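PDB 5AEG: alpha-glucosidase YIHQ from Escherichia coli, which hydrolyses alpha-sulfoquinovosides, cleaving sulfoquinovosyl diacylglyceride sulfolipids and sulfoquinovosyl glycerol to release sulfoquinovose as a source of carbon and sulfur. Local coordinates for residues A484-A489 with C525-F530; E519-W524 with A556-M561; A616-H619 with D625-L628. All blocks are in the same frame, centred on the assembly; numbering follows the deposited sequence.

Contact 1: residues A484-A489 with C525-F530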
ATOM      1  N   ALA A 484      -9.136   5.548  11.085  1.00 16.09           N
ATOM      2  CA  ALA A 484      -8.327   4.596  11.885  1.00 15.88           C
ATOM      3  C   ALA A 484      -7.560   3.596  11.015  1.00 17.56           C
ATOM      4  O   ALA A 484      -6.437   3.220  11.337  1.00 19.68           O
ATOM      5  CB  ALA A 484      -9.168   3.877  12.791  1.00 16.90           C
ATOM      6  N   SER A 485      -8.209   3.114   9.959  1.00 17.25           N
ATOM      7  CA  SER A 485      -7.706   2.032   9.138  1.00 16.55           C
ATOM      8  C   SER A 485      -6.399   2.425   8.413  1.00 17.32           C
ATOM      9  O   SER A 485      -5.628   1.547   7.928  1.00 16.94           O
ATOM     10  CB  SER A 485      -8.855   1.563   8.174  1.00 16.37           C
ATOM     11  OG  SER A 485      -9.025   2.527   7.132  1.00 17.46           O
ATOM     12  N   VAL A 486      -6.145   3.737   8.281  1.00 16.89           N
ATOM     13  CA  VAL A 486      -4.926   4.203   7.651  1.00 16.92           C
ATOM     14  C   VAL A 486      -3.646   3.798   8.457  1.00 18.05           C
ATOM     15  O   VAL A 486      -2.566   3.592   7.879  1.00 16.21           O
ATOM     16  CB  VAL A 486      -4.967   5.744   7.406  1.00 17.01           C
ATOM     17  CG1 VAL A 486      -3.682   6.214   6.782  1.00 16.27           C
ATOM     18  CG2 VAL A 486      -6.212   6.142   6.551  1.00 17.51           C
ATOM     19  N   VAL A 487      -3.782   3.745   9.780  1.00 16.42           N
ATOM     20  CA  VAL A 487      -2.610   3.418  10.598  1.00 17.94           C
ATOM     21  C   VAL A 487      -2.066   1.979  10.446  1.00 18.02           C
ATOM     22  O   VAL A 487      -0.919   1.823  10.121  1.00 17.13           O
ATOM     23  CB  VAL A 487      -2.798   3.790  12.075  1.00 19.69           C
ATOM     24  CG1 VAL A 487      -1.491   3.634  12.825  1.00 18.27           C
ATOM     25  CG2 VAL A 487      -3.255   5.256  12.201  1.00 19.83           C
ATOM     26  N   PRO A 488      -2.904   0.926  10.553  1.00 17.69           N
ATOM     27  CA  PRO A 488      -2.402  -0.395  10.167  1.00 17.23           C
ATOM     28  C   PRO A 488      -1.947  -0.469   8.737  1.00 17.53           C
ATOM     29  O   PRO A 488      -0.972  -1.159   8.460  1.00 17.43           O
ATOM     30  CB  PRO A 488      -3.544  -1.366  10.477  1.00 20.23           C
ATOM     31  CG  PRO A 488      -4.735  -0.527  10.747  1.00 21.75           C
ATOM     32  CD  PRO A 488      -4.237   0.869  11.126  1.00 17.54           C
ATOM     33  N   ALA A 489      -2.552   0.314   7.830  1.00 16.40           N
ATOM     34  CA  ALA A 489      -2.088   0.364   6.445  1.00 16.77           C
ATOM     35  C   ALA A 489      -0.654   0.877   6.344  1.00 15.81           C
ATOM     36  O   ALA A 489       0.206   0.314   5.631  1.00 15.92           O
ATOM     37  CB  ALA A 489      -3.089   1.170   5.636  1.00 13.92           C
ATOM     38  N   CYS A 525      -7.027  16.224   9.107  1.00 17.25           N
ATOM     39  CA  CYS A 525      -5.962  17.174   8.892  1.00 17.82           C
ATOM     40  C   CYS A 525      -4.945  17.057  10.038  1.00 19.24           C
ATOM     41  O   CYS A 525      -3.753  17.146   9.807  1.00 19.10           O
ATOM     42  CB  CYS A 525      -6.528  18.614   8.801  1.00 18.67           C
ATOM     43  SG  CYS A 525      -5.257  19.799   8.299  1.00 22.87           S
ATOM     44  N   ASP A 526      -5.422  16.920  11.276  1.00 18.53           N
ATOM     45  CA  ASP A 526      -4.497  16.772  12.434  1.00 19.14           C
ATOM     46  C   ASP A 526      -3.570  15.532  12.285  1.00 21.75           C
ATOM     47  O   ASP A 526      -2.418  15.526  12.737  1.00 23.17           O
ATOM     48  CB  ASP A 526      -5.275  16.636  13.707  1.00 18.79           C
ATOM     49  CG  ASP A 526      -5.890  17.948  14.234  1.00 23.68           C
ATOM     50  OD1 ASP A 526      -5.680  19.010  13.576  1.00 23.50           O
ATOM     51  OD2 ASP A 526      -6.630  17.802  15.279  1.00 22.69           O
ATOM     52  N   PHE A 527      -4.134  14.454  11.749  1.00 19.36           N
ATOM     53  CA  PHE A 527      -3.393  13.218  11.534  1.00 19.01           C
ATOM     54  C   PHE A 527      -2.344  13.415  10.446  1.00 17.95           C
ATOM     55  O   PHE A 527      -1.134  13.184  10.658  1.00 18.19           O
ATOM     56  CB  PHE A 527      -4.434  12.121  11.190  1.00 18.20           C
ATOM     57  CG  PHE A 527      -3.865  10.803  10.664  1.00 18.94           C
ATOM     58  CD1 PHE A 527      -2.642  10.295  11.014  1.00 17.54           C
ATOM     59  CD2 PHE A 527      -4.668  10.053   9.796  1.00 18.68           C
ATOM     60  CE1 PHE A 527      -2.234   9.060  10.513  1.00 18.21           C
ATOM     61  CE2 PHE A 527      -4.305   8.777   9.404  1.00 19.45           C
ATOM     62  CZ  PHE A 527      -3.082   8.282   9.726  1.00 17.48           C
ATOM     63  N   SER A 528      -2.781  13.898   9.267  1.00 18.16           N
ATOM     64  CA  SER A 528      -1.917  14.044   8.150  1.00 17.46           C
ATOM     65  C   SER A 528      -0.720  15.005   8.319  1.00 18.73           C
ATOM     66  O   SER A 528       0.340  14.804   7.699  1.00 18.88           O
ATOM     67  CB  SER A 528      -2.712  14.365   6.843  1.00 18.28           C
ATOM     68  OG  SER A 528      -3.565  13.267   6.509  1.00 18.45           O
ATOM     69  N   ALA A 529      -0.858  15.988   9.176  1.00 16.53           N
ATOM     70  CA  ALA A 529       0.253  16.885   9.507  1.00 18.39           C
ATOM     71  C   ALA A 529       1.401  16.158  10.217  1.00 19.70           C
ATOM     72  O   ALA A 529       2.502  16.704  10.269  1.00 20.32           O
ATOM     73  CB  ALA A 529      -0.263  18.001  10.423  1.00 18.84           C
ATOM     74  N   PHE A 530       1.137  14.954  10.739  1.00 20.09           N
ATOM     75  CA  PHE A 530       2.155  14.031  11.290  1.00 19.93           C
ATOM     76  C   PHE A 530       2.479  12.816  10.451  1.00 17.46           C
ATOM     77  O   PHE A 530       2.593  11.696  10.959  1.00 17.37           O
ATOM     78  CB  PHE A 530       1.770  13.720  12.746  1.00 19.64           C
ATOM     79  CG  PHE A 530       1.875  14.957  13.615  1.00 18.61           C
ATOM     80  CD1 PHE A 530       3.090  15.287  14.217  1.00 21.36           C
ATOM     81  CD2 PHE A 530       0.817  15.797  13.781  1.00 20.48           C
ATOM     82  CE1 PHE A 530       3.236  16.396  15.027  1.00 19.50           C
ATOM     83  CE2 PHE A 530       0.953  16.950  14.558  1.00 21.57           C
ATOM     84  CZ  PHE A 530       2.160  17.227  15.226  1.00 19.49           C
TER
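Phe527 reaches across to Val486 and Val487 and joins two successive helices of the (beta/alpha)8 barrel, 486-495 and 518-528, which follow neighbouring barrel strands. The closest alpha carbons, those of Val487 and Phe527, are 9.9 Å apart, so a long, flat apolar side chain suits one side and compact branched ones the other. From CB, which points at the opposing helix, the phenylalanine extends with CG anti to its own backbone N (chi1 169°), and this carries the ring straight into the gap. Further along the ring, CE2 lies 3.7 Å from Val486 CB. That CB lies in the ring plane, so the valine meets an edge and not the pi face. At the tip, CZ packs 3.6 Å from Val486 CG1, the methyl beside the carbonyl carbon (chi1 179°), which also sits near the plane. Tyr607 of strand 607-609 touches both Phe527 and Val487, while Val486 leans on His501 and Ser503 of the barrel strand 501-505. A serine in place of Phe527 would probably open a gap between the helices and leave both valines without their shared partner in a buried setting. The last contact comes from Val487, whose CG2 approaches the same CZ obliquely at 3.9 Å.

Contact 2: residues E519-W524 with A556-M561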
ATOM      1  N   GLU A 519     -15.930  18.085  11.269  1.00 18.90           N
ATOM      2  CA  GLU A 519     -15.175  17.469  12.331  1.00 20.36           C
ATOM      3  C   GLU A 519     -14.232  16.380  11.768  1.00 19.32           C
ATOM      4  O   GLU A 519     -13.068  16.332  12.152  1.00 19.08           O
ATOM      5  CB  GLU A 519     -16.076  16.875  13.393  1.00 21.90           C
ATOM      6  CG  GLU A 519     -15.354  16.295  14.585  1.00 22.26           C
ATOM      7  CD  GLU A 519     -16.218  15.475  15.480  1.00 24.61           C
ATOM      8  OE1 GLU A 519     -17.406  15.473  15.279  1.00 26.54           O
ATOM      9  OE2 GLU A 519     -15.708  14.864  16.453  1.00 26.77           O
ATOM     10  N   LEU A 520     -14.731  15.525  10.867  1.00 17.81           N
ATOM     11  CA  LEU A 520     -13.854  14.469  10.233  1.00 17.71           C
ATOM     12  C   LEU A 520     -12.714  15.095   9.438  1.00 18.27           C
ATOM     13  O   LEU A 520     -11.566  14.675   9.570  1.00 16.80           O
ATOM     14  CB  LEU A 520     -14.703  13.488   9.419  1.00 18.22           C
ATOM     15  CG  LEU A 520     -13.896  12.329   8.817  1.00 18.60           C
ATOM     16  CD1 LEU A 520     -13.284  11.504   9.961  1.00 19.35           C
ATOM     17  CD2 LEU A 520     -14.853  11.456   7.969  1.00 19.87           C
ATOM     18  N   LEU A 521     -12.992  16.128   8.623  1.00 16.43           N
ATOM     19  CA  LEU A 521     -11.981  16.769   7.886  1.00 17.32           C
ATOM     20  C   LEU A 521     -10.874  17.307   8.803  1.00 19.14           C
ATOM     21  O   LEU A 521      -9.714  17.157   8.512  1.00 18.09           O
ATOM     22  CB  LEU A 521     -12.530  17.944   7.049  1.00 18.20           C
ATOM     23  CG  LEU A 521     -11.570  18.600   6.092  1.00 18.08           C
ATOM     24  CD1 LEU A 521     -11.118  17.611   4.979  1.00 18.81           C
ATOM     25  CD2 LEU A 521     -12.214  19.804   5.401  1.00 20.38           C
ATOM     26  N   LEU A 522     -11.246  17.997   9.867  1.00 18.19           N
ATOM     27  CA  LEU A 522     -10.286  18.636  10.766  1.00 17.63           C
ATOM     28  C   LEU A 522      -9.486  17.629  11.572  1.00 17.32           C
ATOM     29  O   LEU A 522      -8.268  17.790  11.693  1.00 18.64           O
ATOM     30  CB  LEU A 522     -10.990  19.651  11.700  1.00 19.90           C
ATOM     31  CG  LEU A 522     -11.759  20.769  10.967  1.00 20.18           C
ATOM     32  CD1 LEU A 522     -12.074  21.896  11.928  1.00 23.32           C
ATOM     33  CD2 LEU A 522     -11.112  21.345   9.760  1.00 21.06           C
ATOM     34  N   ARG A 523     -10.121  16.579  12.058  1.00 17.60           N
ATOM     35  CA  ARG A 523      -9.375  15.506  12.717  1.00 17.87           C
ATOM     36  C   ARG A 523      -8.395  14.788  11.735  1.00 17.14           C
ATOM     37  O   ARG A 523      -7.303  14.382  12.120  1.00 16.75           O
ATOM     38  CB  ARG A 523     -10.334  14.504  13.272  1.00 20.25           C
ATOM     39  CG  ARG A 523     -10.984  14.929  14.541  1.00 21.76           C
ATOM     40  CD  ARG A 523     -10.053  15.039  15.701  1.00 23.36           C
ATOM     41  NE  ARG A 523     -10.859  15.067  16.944  1.00 21.67           N
ATOM     42  CZ  ARG A 523     -10.410  15.464  18.140  1.00 24.44           C
ATOM     43  NH1 ARG A 523      -9.170  15.852  18.266  1.00 22.17           N
ATOM     44  NH2 ARG A 523     -11.225  15.452  19.205  1.00 23.19           N
ATOM     45  N   TRP A 524      -8.798  14.640  10.458  1.00 16.85           N
ATOM     46  CA  TRP A 524      -7.943  14.012   9.499  1.00 16.82           C
ATOM     47  C   TRP A 524      -6.774  14.901   9.151  1.00 18.28           C
ATOM     48  O   TRP A 524      -5.644  14.431   8.960  1.00 17.97           O
ATOM     49  CB  TRP A 524      -8.711  13.604   8.222  1.00 16.95           C
ATOM     50  CG  TRP A 524      -8.254  12.352   7.592  1.00 17.19           C
ATOM     51  CD1 TRP A 524      -7.026  12.038   7.142  1.00 17.16           C
ATOM     52  CD2 TRP A 524      -9.097  11.280   7.225  1.00 16.72           C
ATOM     53  NE1 TRP A 524      -7.018  10.797   6.534  1.00 18.41           N
ATOM     54  CE2 TRP A 524      -8.272  10.292   6.576  1.00 18.86           C
ATOM     55  CE3 TRP A 524     -10.445  11.057   7.375  1.00 17.16           C
ATOM     56  CZ2 TRP A 524      -8.762   9.102   6.100  1.00 18.03           C
ATOM     57  CZ3 TRP A 524     -10.965   9.816   6.917  1.00 17.28           C
ATOM     58  CH2 TRP A 524     -10.107   8.867   6.297  1.00 17.42           C
ATOM     59  N   ALA A 556      -8.628  28.395   8.804  1.00 21.79           N
ATOM     60  CA  ALA A 556      -7.617  28.722   9.811  1.00 22.78           C
ATOM     61  C   ALA A 556      -7.000  27.416  10.399  1.00 21.39           C
ATOM     62  O   ALA A 556      -5.864  27.383  10.882  1.00 22.20           O
ATOM     63  CB  ALA A 556      -8.239  29.540  10.950  1.00 25.56           C
ATOM     64  N   HIS A 557      -7.846  26.381  10.493  1.00 22.39           N
ATOM     65  CA  HIS A 557      -7.368  25.065  10.933  1.00 22.55           C
ATOM     66  C   HIS A 557      -6.301  24.509  10.023  1.00 20.17           C
ATOM     67  O   HIS A 557      -5.214  24.119  10.512  1.00 19.42           O
ATOM     68  CB  HIS A 557      -8.517  24.060  11.150  1.00 22.81           C
ATOM     69  CG  HIS A 557      -8.055  22.789  11.749  1.00 24.60           C
ATOM     70  ND1 HIS A 557      -7.757  22.672  13.089  1.00 25.75           N
ATOM     71  CD2 HIS A 557      -7.669  21.620  11.174  1.00 26.73           C
ATOM     72  CE1 HIS A 557      -7.308  21.450  13.319  1.00 25.87           C
ATOM     73  NE2 HIS A 557      -7.228  20.817  12.181  1.00 24.62           N
ATOM     74  N   PHE A 558      -6.535  24.494   8.705  1.00 20.44           N
ATOM     75  CA  PHE A 558      -5.500  24.190   7.722  1.00 20.24           C
ATOM     76  C   PHE A 558      -4.256  25.105   7.865  1.00 22.40           C
ATOM     77  O   PHE A 558      -3.096  24.629   7.708  1.00 21.46           O
ATOM     78  CB  PHE A 558      -6.123  24.205   6.294  1.00 21.45           C
ATOM     79  CG  PHE A 558      -6.799  22.902   5.928  1.00 19.25           C
ATOM     80  CD1 PHE A 558      -8.085  22.577   6.376  1.00 18.40           C
ATOM     81  CD2 PHE A 558      -6.051  21.945   5.263  1.00 20.95           C
ATOM     82  CE1 PHE A 558      -8.649  21.351   6.063  1.00 18.92           C
ATOM     83  CE2 PHE A 558      -6.605  20.738   4.955  1.00 22.87           C
ATOM     84  CZ  PHE A 558      -7.881  20.432   5.378  1.00 19.67           C
ATOM     85  N   ALA A 559      -4.479  26.414   8.098  1.00 21.68           N
ATOM     86  CA  ALA A 559      -3.328  27.337   8.299  1.00 21.40           C
ATOM     87  C   ALA A 559      -2.453  26.827   9.513  1.00 22.78           C
ATOM     88  O   ALA A 559      -1.272  26.647   9.361  1.00 25.04           O
ATOM     89  CB  ALA A 559      -3.768  28.803   8.480  1.00 25.02           C
ATOM     90  N   ARG A 560      -3.084  26.499  10.617  1.00 22.40           N
ATOM     91  CA  ARG A 560      -2.378  26.042  11.825  1.00 24.36           C
ATOM     92  C   ARG A 560      -1.644  24.734  11.589  1.00 20.75           C
ATOM     93  O   ARG A 560      -0.456  24.632  11.854  1.00 20.76           O
ATOM     94  CB  ARG A 560      -3.351  25.908  12.988  1.00 22.88           C
ATOM     95  CG  ARG A 560      -2.809  25.213  14.283  1.00 24.86           C
ATOM     96  CD  ARG A 560      -3.922  24.778  15.261  1.00 28.47           C
ATOM     97  NE  ARG A 560      -3.378  24.006  16.384  1.00 29.09           N
ATOM     98  CZ  ARG A 560      -2.632  24.519  17.373  1.00 35.94           C
ATOM     99  NH1 ARG A 560      -2.402  25.813  17.452  1.00 35.72           N
ATOM    100  NH2 ARG A 560      -2.119  23.741  18.316  1.00 30.17           N
ATOM    101  N   MET A 561      -2.327  23.747  10.989  1.00 18.10           N
ATOM    102  CA  MET A 561      -1.695  22.421  10.868  1.00 19.00           C
ATOM    103  C   MET A 561      -0.741  22.318   9.760  1.00 20.43           C
ATOM    104  O   MET A 561       0.242  21.543   9.878  1.00 18.59           O
ATOM    105  CB  MET A 561      -2.765  21.274  10.836  1.00 20.50           C
ATOM    106  CG  MET A 561      -3.764  21.315  11.992  1.00 22.03           C
ATOM    107  SD  MET A 561      -3.054  21.544  13.642  1.00 23.52           S
ATOM    108  CE  MET A 561      -2.218  19.977  13.846  1.00 24.84           C
TER
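The imidazole of His557 carries Leu522 on one face: CB stands 3.8 Å above the ring plane, shifted toward the rim, in a CH-pi contact. Phe558, the next residue, presents an edge instead, with Leu521 CD2 lying near the ring plane 3.9 Å from CE1. The two side chains of this second pair cross at about a right angle. Leucines suit these places because their branched ends can settle against flat rings: with CG of Leu522 anti to the carbonyl carbon (chi1 -58°), its CD2 comes within 3.7 Å of His557 CD2 and also sits, more loosely and obliquely, near Phe558. The histidine adds a polar element. Its NE2 donates to Leu522 O at 3.2 Å, a weak bond bent to 127° at the hydrogen. A second weak bond joins NE2 to Asp526 OD1, one turn further along helix 518-528, so one buried N-H has two oxygens to share. The nearby carboxylate would be expected to favour a positively charged imidazole. Helices 518-528 and 552-567, successive in the TIM barrel, run almost parallel here, 11° apart with axes 10.5 Å from each other at closest approach. Leu521 and Phe558 both rest on Ile505 of barrel strand 501-505, whereas His557 also touches Ile655 in a loop of the C-terminal region.

Contact 3: residues A616-H619 with D625-L628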
ATOM      1  N   ALA A 616      -0.844   9.331  18.241  1.00 17.45           N
ATOM      2  CA  ALA A 616      -1.983   8.454  18.356  1.00 18.34           C
ATOM      3  C   ALA A 616      -3.197   9.234  17.888  1.00 18.06           C
ATOM      4  O   ALA A 616      -3.855   9.897  18.660  1.00 20.48           O
ATOM      5  CB  ALA A 616      -2.161   7.953  19.755  1.00 21.96           C
ATOM      6  N   PRO A 617      -3.495   9.170  16.601  1.00 19.12           N
ATOM      7  CA  PRO A 617      -4.580   9.984  16.047  1.00 20.01           C
ATOM      8  C   PRO A 617      -5.963   9.699  16.604  1.00 20.01           C
ATOM      9  O   PRO A 617      -6.358   8.545  16.780  1.00 20.14           O
ATOM     10  CB  PRO A 617      -4.524   9.697  14.523  1.00 23.99           C
ATOM     11  CG  PRO A 617      -3.315   8.929  14.288  1.00 24.77           C
ATOM     12  CD  PRO A 617      -2.843   8.328  15.606  1.00 21.20           C
ATOM     13  N   VAL A 618      -6.734  10.748  16.881  1.00 17.63           N
ATOM     14  CA  VAL A 618      -8.072  10.566  17.295  1.00 17.60           C
ATOM     15  C   VAL A 618      -8.854   9.997  16.095  1.00 18.28           C
ATOM     16  O   VAL A 618      -8.925  10.632  15.080  1.00 22.87           O
ATOM     17  CB  VAL A 618      -8.688  11.932  17.816  1.00 19.37           C
ATOM     18  CG1 VAL A 618     -10.171  11.827  18.123  1.00 17.77           C
ATOM     19  CG2 VAL A 618      -7.901  12.356  19.065  1.00 21.63           C
ATOM     20  N   HIS A 619      -9.468   8.839  16.238  1.00 19.68           N
ATOM     21  CA  HIS A 619     -10.193   8.170  15.114  1.00 19.68           C
ATOM     22  C   HIS A 619     -11.670   7.924  15.413  1.00 21.42           C
ATOM     23  O   HIS A 619     -12.362   7.241  14.666  1.00 19.31           O
ATOM     24  CB  HIS A 619      -9.456   6.931  14.633  1.00 19.85           C
ATOM     25  CG  HIS A 619      -9.335   5.850  15.664  1.00 19.20           C
ATOM     26  ND1 HIS A 619     -10.402   5.117  16.170  1.00 20.65           N
ATOM     27  CD2 HIS A 619      -8.239   5.379  16.286  1.00 17.67           C
ATOM     28  CE1 HIS A 619      -9.946   4.239  17.039  1.00 19.52           C
ATOM     29  NE2 HIS A 619      -8.641   4.384  17.122  1.00 21.31           N
ATOM     30  N   ASP A 625     -11.150  13.928  24.587  1.00 23.64           N
ATOM     31  CA  ASP A 625      -9.873  13.396  25.082  1.00 23.73           C
ATOM     32  C   ASP A 625      -9.542  12.065  24.295  1.00 25.11           C
ATOM     33  O   ASP A 625     -10.322  11.639  23.463  1.00 24.68           O
ATOM     34  CB  ASP A 625      -9.960  13.161  26.604  1.00 28.46           C
ATOM     35  CG  ASP A 625     -11.035  12.158  27.011  1.00 34.51           C
ATOM     36  OD1 ASP A 625     -11.709  11.501  26.216  1.00 35.01           O
ATOM     37  OD2 ASP A 625     -11.215  11.988  28.213  1.00 40.31           O
ATOM     38  N   TRP A 626      -8.450  11.415  24.651  1.00 20.89           N
ATOM     39  CA  TRP A 626      -7.953  10.262  23.943  1.00 24.38           C
ATOM     40  C   TRP A 626      -6.964   9.491  24.838  1.00 22.78           C
ATOM     41  O   TRP A 626      -6.200  10.104  25.608  1.00 23.51           O
ATOM     42  CB  TRP A 626      -7.244  10.705  22.652  1.00 22.62           C
ATOM     43  CG  TRP A 626      -6.997   9.569  21.695  1.00 21.59           C
ATOM     44  CD1 TRP A 626      -5.835   9.018  21.335  1.00 23.90           C
ATOM     45  CD2 TRP A 626      -8.009   8.923  20.952  1.00 22.32           C
ATOM     46  NE1 TRP A 626      -6.053   8.021  20.384  1.00 21.57           N
ATOM     47  CE2 TRP A 626      -7.386   7.918  20.167  1.00 22.43           C
ATOM     48  CE3 TRP A 626      -9.433   9.063  20.912  1.00 22.04           C
ATOM     49  CZ2 TRP A 626      -8.109   7.097  19.326  1.00 22.13           C
ATOM     50  CZ3 TRP A 626     -10.181   8.196  20.060  1.00 22.51           C
ATOM     51  CH2 TRP A 626      -9.495   7.209  19.341  1.00 22.67           C
ATOM     52  N   THR A 627      -7.019   8.178  24.713  1.00 23.73           N
ATOM     53  CA  THR A 627      -6.236   7.199  25.553  1.00 24.10           C
ATOM     54  C   THR A 627      -5.350   6.447  24.605  1.00 25.04           C
ATOM     55  O   THR A 627      -5.791   6.034  23.512  1.00 22.34           O
ATOM     56  CB  THR A 627      -7.236   6.311  26.321  1.00 24.21           C
ATOM     57  OG1 THR A 627      -8.011   7.117  27.213  1.00 26.01           O
ATOM     58  CG2 THR A 627      -6.524   5.226  27.139  1.00 30.33           C
ATOM     59  N   LEU A 628      -4.078   6.323  24.953  1.00 22.50           N
ATOM     60  CA  LEU A 628      -3.067   5.724  24.138  1.00 20.69           C
ATOM     61  C   LEU A 628      -2.029   5.161  25.093  1.00 21.66           C
ATOM     62  O   LEU A 628      -2.161   5.319  26.332  1.00 23.04           O
ATOM     63  CB  LEU A 628      -2.411   6.763  23.249  1.00 22.07           C
ATOM     64  CG  LEU A 628      -1.783   7.906  24.019  1.00 20.32           C
ATOM     65  CD1 LEU A 628      -0.380   8.113  23.496  1.00 20.88           C
ATOM     66  CD2 LEU A 628      -2.622   9.180  23.914  1.00 22.65           C
TER
HETATM   67  O   HOH W   1      -4.992   6.241  18.258  1.00 30.57           O
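Ala616 stands opposite Leu628 and Val618 opposite Trp626, with CA to CA distances of 6.5 Å for Ala616 and Leu628 and 6.7 Å for Val618 and Trp626, so the two segments run antiparallel past each other. They are joined by side chains, since their backbones seek partners elsewhere: Trp626 and Leu628 pair with Val651 and Val649 of strand 647-652, and Ala616 with Pro659. Residues 616-618 are extended without being regular strand, and at His619 (psi 14°) the chain leaves that course. The indole of Trp626 dominates the packing. A first torsion of -166° swings the indole away from its own backbone N; it slides over the opposing chain, and Val618 CA sits 3.8 Å from the centroid of its six-membered ring, almost on the ring normal, in a CH-pi contact. The Val618 methyls spread over the same indole, CG2 reaching CD2 at 3.9 Å. At the far end the indole edge strikes the face of His619, CH2 lying over the middle of the imidazole. This is a T-shaped pair with planes at 83° and centroids 4.8 Å apart. A flat, broad residue is well suited here because it offers a face to a backbone and an edge to a ring. Its one polar atom is provided for: NE1 donates to a water 3.0 Å away, which lies at the indole edge, in plane, and itself donates to Pro617 O at 3.1 Å. Next to the tryptophan, Ala616 CB meets Leu628 CB at 3.7 Å, a place for a small side chain. Away from the annotated sites, this is core packing of the beta-sandwich-like C-terminal domain of family 31 glycosidases, where a loop leaving strand 613-615 of one sheet lies against a strand of another.

In the fold
Contacts 1 and 2 both use helix 518-528, and their centres are about 13 Å apart. Their segments alternate along the chain, and because 518-528 packs on both others, helices 486-495, 518-528 and 552-567 are linked in sequence around one side of the catalytic TIM barrel, with strand 501-505 beneath. Contact 3 follows later in the chain, in the C-terminal domain, its centre about 11 Å from that of contact 1 and about 16 Å from that of contact 2. It still touches both: Pro617 packs on Phe527, His619 on Ala484, and Val618 on Arg523. Residues 616-619 thus form part of the seam by which the C-terminal domain rests on the barrel helices.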